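Rho GTPase-activating protein 26 (Gallus gallus, PDB 1F7C) stimulates GTP hydrolysis by the Rho-family GTPases RHOA and CDC42, acting through the RhoGAP (BH) domain that makes up this chain. Local coordinates at residues S99-Y104 and V178-T183. Numbering follows the deposited sequence.
Sequences SALKTY and VVFGPT
Leu101 and Phe180 meet on the buried side of this helix pair: methyl CD2 of Leu101 comes to the edge of the phenyl ring, near its plane, with CD2 and CE2 of Phe180 4.0 Å apart. CG of Leu101 stands anti to the backbone N (chi1 -179°), which carries the branch across to the ring.

The other side is no less close but partly open to solvent. There the aliphatic chain of Lys102 runs across Val179 at about a right angle, its CD 3.7 Å from methyl CG1 of Val179. A bend at chi3 (-57°) keeps NZ beside that methyl as well. Tyr59 ties the two sides together, its ring packing edge-to-face with Phe180 and touching Leu101 while its carbonyl O accepts a hydrogen bond from NZ of Lys102. Val179 also lies about 4 Å, side chain to side chain, from Arg60, the predicted arginine finger, so this edge borders the probable catalytic surface.

Thr183 turns only its methyl to the partner helix, CG2 sitting 4.0 Å from O of Lys102; its OG1 bonds back to O of Val179 (2.9 Å), in the carbonyl plane.

No hydrogen bond joins the two segments, whose short axes come no nearer than 11.1 Å, their N-to-C directions 28° apart. In this all-helical domain, helix 35-51 packs against Leu101 of helix 94-106, and helix 198-210 against Phe180 of helix 173-184.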
ATOM      1  N   SER A  99      -0.548  -7.466  -9.150  1.00 39.22           N
ATOM      2  CA  SER A  99      -0.112  -8.601  -8.353  1.00 38.55           C
ATOM      3  C   SER A  99       1.393  -8.509  -8.120  1.00 37.13           C
ATOM      4  O   SER A  99       1.883  -8.870  -7.053  1.00 37.14           O
ATOM      5  CB  SER A  99      -0.477  -9.916  -9.042  1.00 38.20           C
ATOM      6  OG  SER A  99      -1.841 -10.234  -8.803  1.00 40.01           O
ATOM      7  N   ALA A 100       2.115  -7.997  -9.112  1.00 35.57           N
ATOM      8  CA  ALA A 100       3.552  -7.845  -8.990  1.00 35.93           C
ATOM      9  C   ALA A 100       3.839  -6.899  -7.837  1.00 38.46           C
ATOM     10  O   ALA A 100       4.717  -7.155  -7.009  1.00 40.20           O
ATOM     11  CB  ALA A 100       4.137  -7.289 -10.275  1.00 33.57           C
ATOM     12  N   LEU A 101       3.086  -5.803  -7.787  1.00 38.11           N
ATOM     13  CA  LEU A 101       3.253  -4.811  -6.743  1.00 36.20           C
ATOM     14  C   LEU A 101       3.000  -5.394  -5.352  1.00 37.53           C
ATOM     15  O   LEU A 101       3.762  -5.132  -4.420  1.00 38.13           O
ATOM     16  CB  LEU A 101       2.324  -3.619  -7.005  1.00 35.09           C
ATOM     17  CG  LEU A 101       2.369  -2.456  -6.011  1.00 34.04           C
ATOM     18  CD1 LEU A 101       2.021  -1.162  -6.721  1.00 36.14           C
ATOM     19  CD2 LEU A 101       1.416  -2.709  -4.857  1.00 32.31           C
ATOM     20  N   LYS A 102       1.944  -6.189  -5.207  1.00 37.63           N
ATOM     21  CA  LYS A 102       1.634  -6.773  -3.905  1.00 40.95           C
ATOM     22  C   LYS A 102       2.647  -7.830  -3.444  1.00 42.28           C
ATOM     23  O   LYS A 102       3.027  -7.858  -2.272  1.00 43.85           O
ATOM     24  CB  LYS A 102       0.223  -7.377  -3.904  1.00 40.05           C
ATOM     25  CG  LYS A 102      -0.887  -6.381  -4.203  1.00 42.28           C
ATOM     26  CD  LYS A 102      -2.249  -6.907  -3.787  1.00 41.83           C
ATOM     27  CE  LYS A 102      -2.581  -8.224  -4.459  1.00 43.75           C
ATOM     28  NZ  LYS A 102      -3.821  -8.841  -3.896  1.00 41.47           N
ATOM     29  N   THR A 103       3.084  -8.700  -4.348  1.00 43.20           N
ATOM     30  CA  THR A 103       4.048  -9.726  -3.965  1.00 45.17           C
ATOM     31  C   THR A 103       5.401  -9.101  -3.606  1.00 44.20           C
ATOM     32  O   THR A 103       6.087  -9.590  -2.709  1.00 44.99           O
ATOM     33  CB  THR A 103       4.231 -10.797  -5.075  1.00 44.67           C
ATOM     34  OG1 THR A 103       4.848 -10.206  -6.223  1.00 50.14           O
ATOM     35  CG2 THR A 103       2.886 -11.382  -5.476  1.00 42.92           C
ATOM     36  N   TYR A 104       5.779  -8.022  -4.293  1.00 42.54           N
ATOM     37  CA  TYR A 104       7.031  -7.335  -3.988  1.00 41.56           C
ATOM     38  C   TYR A 104       6.988  -6.842  -2.544  1.00 41.52           C
ATOM     39  O   TYR A 104       7.994  -6.878  -1.839  1.00 42.60           O
ATOM     40  CB  TYR A 104       7.245  -6.125  -4.902  1.00 42.18           C
ATOM     41  CG  TYR A 104       8.239  -5.124  -4.334  1.00 44.16           C
ATOM     42  CD1 TYR A 104       9.616  -5.315  -4.470  1.00 46.12           C
ATOM     43  CD2 TYR A 104       7.801  -4.020  -3.604  1.00 47.13           C
ATOM     44  CE1 TYR A 104      10.534  -4.434  -3.887  1.00 44.83           C
ATOM     45  CE2 TYR A 104       8.709  -3.132  -3.010  1.00 47.58           C
ATOM     46  CZ  TYR A 104      10.074  -3.348  -3.155  1.00 46.97           C
ATOM     47  OH  TYR A 104      10.967  -2.492  -2.546  1.00 47.05           O
ATOM     48  N   VAL A 178      -8.849  -3.773   3.105  1.00 33.26           N
ATOM     49  CA  VAL A 178      -8.853  -5.220   3.283  1.00 34.80           C
ATOM     50  C   VAL A 178      -7.703  -5.879   2.536  1.00 36.27           C
ATOM     51  O   VAL A 178      -7.106  -6.836   3.030  1.00 37.14           O
ATOM     52  CB  VAL A 178     -10.193  -5.847   2.788  1.00 33.70           C
ATOM     53  CG1 VAL A 178     -10.030  -7.344   2.555  1.00 33.35           C
ATOM     54  CG2 VAL A 178     -11.287  -5.599   3.818  1.00 32.49           C
ATOM     55  N   VAL A 179      -7.402  -5.374   1.342  1.00 35.30           N
ATOM     56  CA  VAL A 179      -6.320  -5.934   0.540  1.00 34.61           C
ATOM     57  C   VAL A 179      -4.935  -5.551   1.038  1.00 33.46           C
ATOM     58  O   VAL A 179      -4.020  -6.363   1.023  1.00 35.17           O
ATOM     59  CB  VAL A 179      -6.403  -5.475  -0.924  1.00 37.18           C
ATOM     60  CG1 VAL A 179      -5.239  -6.049  -1.710  1.00 36.70           C
ATOM     61  CG2 VAL A 179      -7.717  -5.912  -1.536  1.00 38.26           C
ATOM     62  N   PHE A 180      -4.783  -4.316   1.490  1.00 32.17           N
ATOM     63  CA  PHE A 180      -3.473  -3.848   1.921  1.00 32.28           C
ATOM     64  C   PHE A 180      -3.157  -3.896   3.406  1.00 30.17           C
ATOM     65  O   PHE A 180      -1.996  -3.828   3.780  1.00 28.37           O
ATOM     66  CB  PHE A 180      -3.225  -2.429   1.383  1.00 25.62           C
ATOM     67  CG  PHE A 180      -2.929  -2.392  -0.090  1.00 27.55           C
ATOM     68  CD1 PHE A 180      -3.961  -2.275  -1.026  1.00 25.90           C
ATOM     69  CD2 PHE A 180      -1.619  -2.511  -0.551  1.00 25.25           C
ATOM     70  CE1 PHE A 180      -3.693  -2.280  -2.393  1.00 23.13           C
ATOM     71  CE2 PHE A 180      -1.341  -2.518  -1.912  1.00 27.82           C
ATOM     72  CZ  PHE A 180      -2.386  -2.401  -2.842  1.00 24.26           C
ATOM     73  N   GLY A 181      -4.183  -4.009   4.240  1.00 30.51           N
ATOM     74  CA  GLY A 181      -3.969  -4.072   5.674  1.00 31.67           C
ATOM     75  C   GLY A 181      -3.025  -5.196   6.052  1.00 33.71           C
ATOM     76  O   GLY A 181      -2.036  -4.964   6.739  1.00 32.74           O
ATOM     77  N   PRO A 182      -3.290  -6.430   5.602  1.00 35.45           N
ATOM     78  CA  PRO A 182      -2.419  -7.559   5.932  1.00 37.76           C
ATOM     79  C   PRO A 182      -1.129  -7.587   5.119  1.00 38.08           C
ATOM     80  O   PRO A 182      -0.215  -8.345   5.431  1.00 40.91           O
ATOM     81  CB  PRO A 182      -3.308  -8.764   5.646  1.00 33.98           C
ATOM     82  CG  PRO A 182      -4.052  -8.315   4.447  1.00 36.13           C
ATOM     83  CD  PRO A 182      -4.434  -6.881   4.788  1.00 36.20           C
ATOM     84  N   THR A 183      -1.052  -6.758   4.088  1.00 37.32           N
ATOM     85  CA  THR A 183       0.124  -6.716   3.235  1.00 36.80           C
ATOM     86  C   THR A 183       1.162  -5.710   3.704  1.00 37.27           C
ATOM     87  O   THR A 183       2.341  -5.830   3.370  1.00 38.92           O
ATOM     88  CB  THR A 183      -0.261  -6.348   1.791  1.00 39.91           C
ATOM     89  OG1 THR A 183      -1.286  -7.232   1.329  1.00 43.03           O
ATOM     90  CG2 THR A 183       0.946  -6.450   0.874  1.00 39.66           C
TER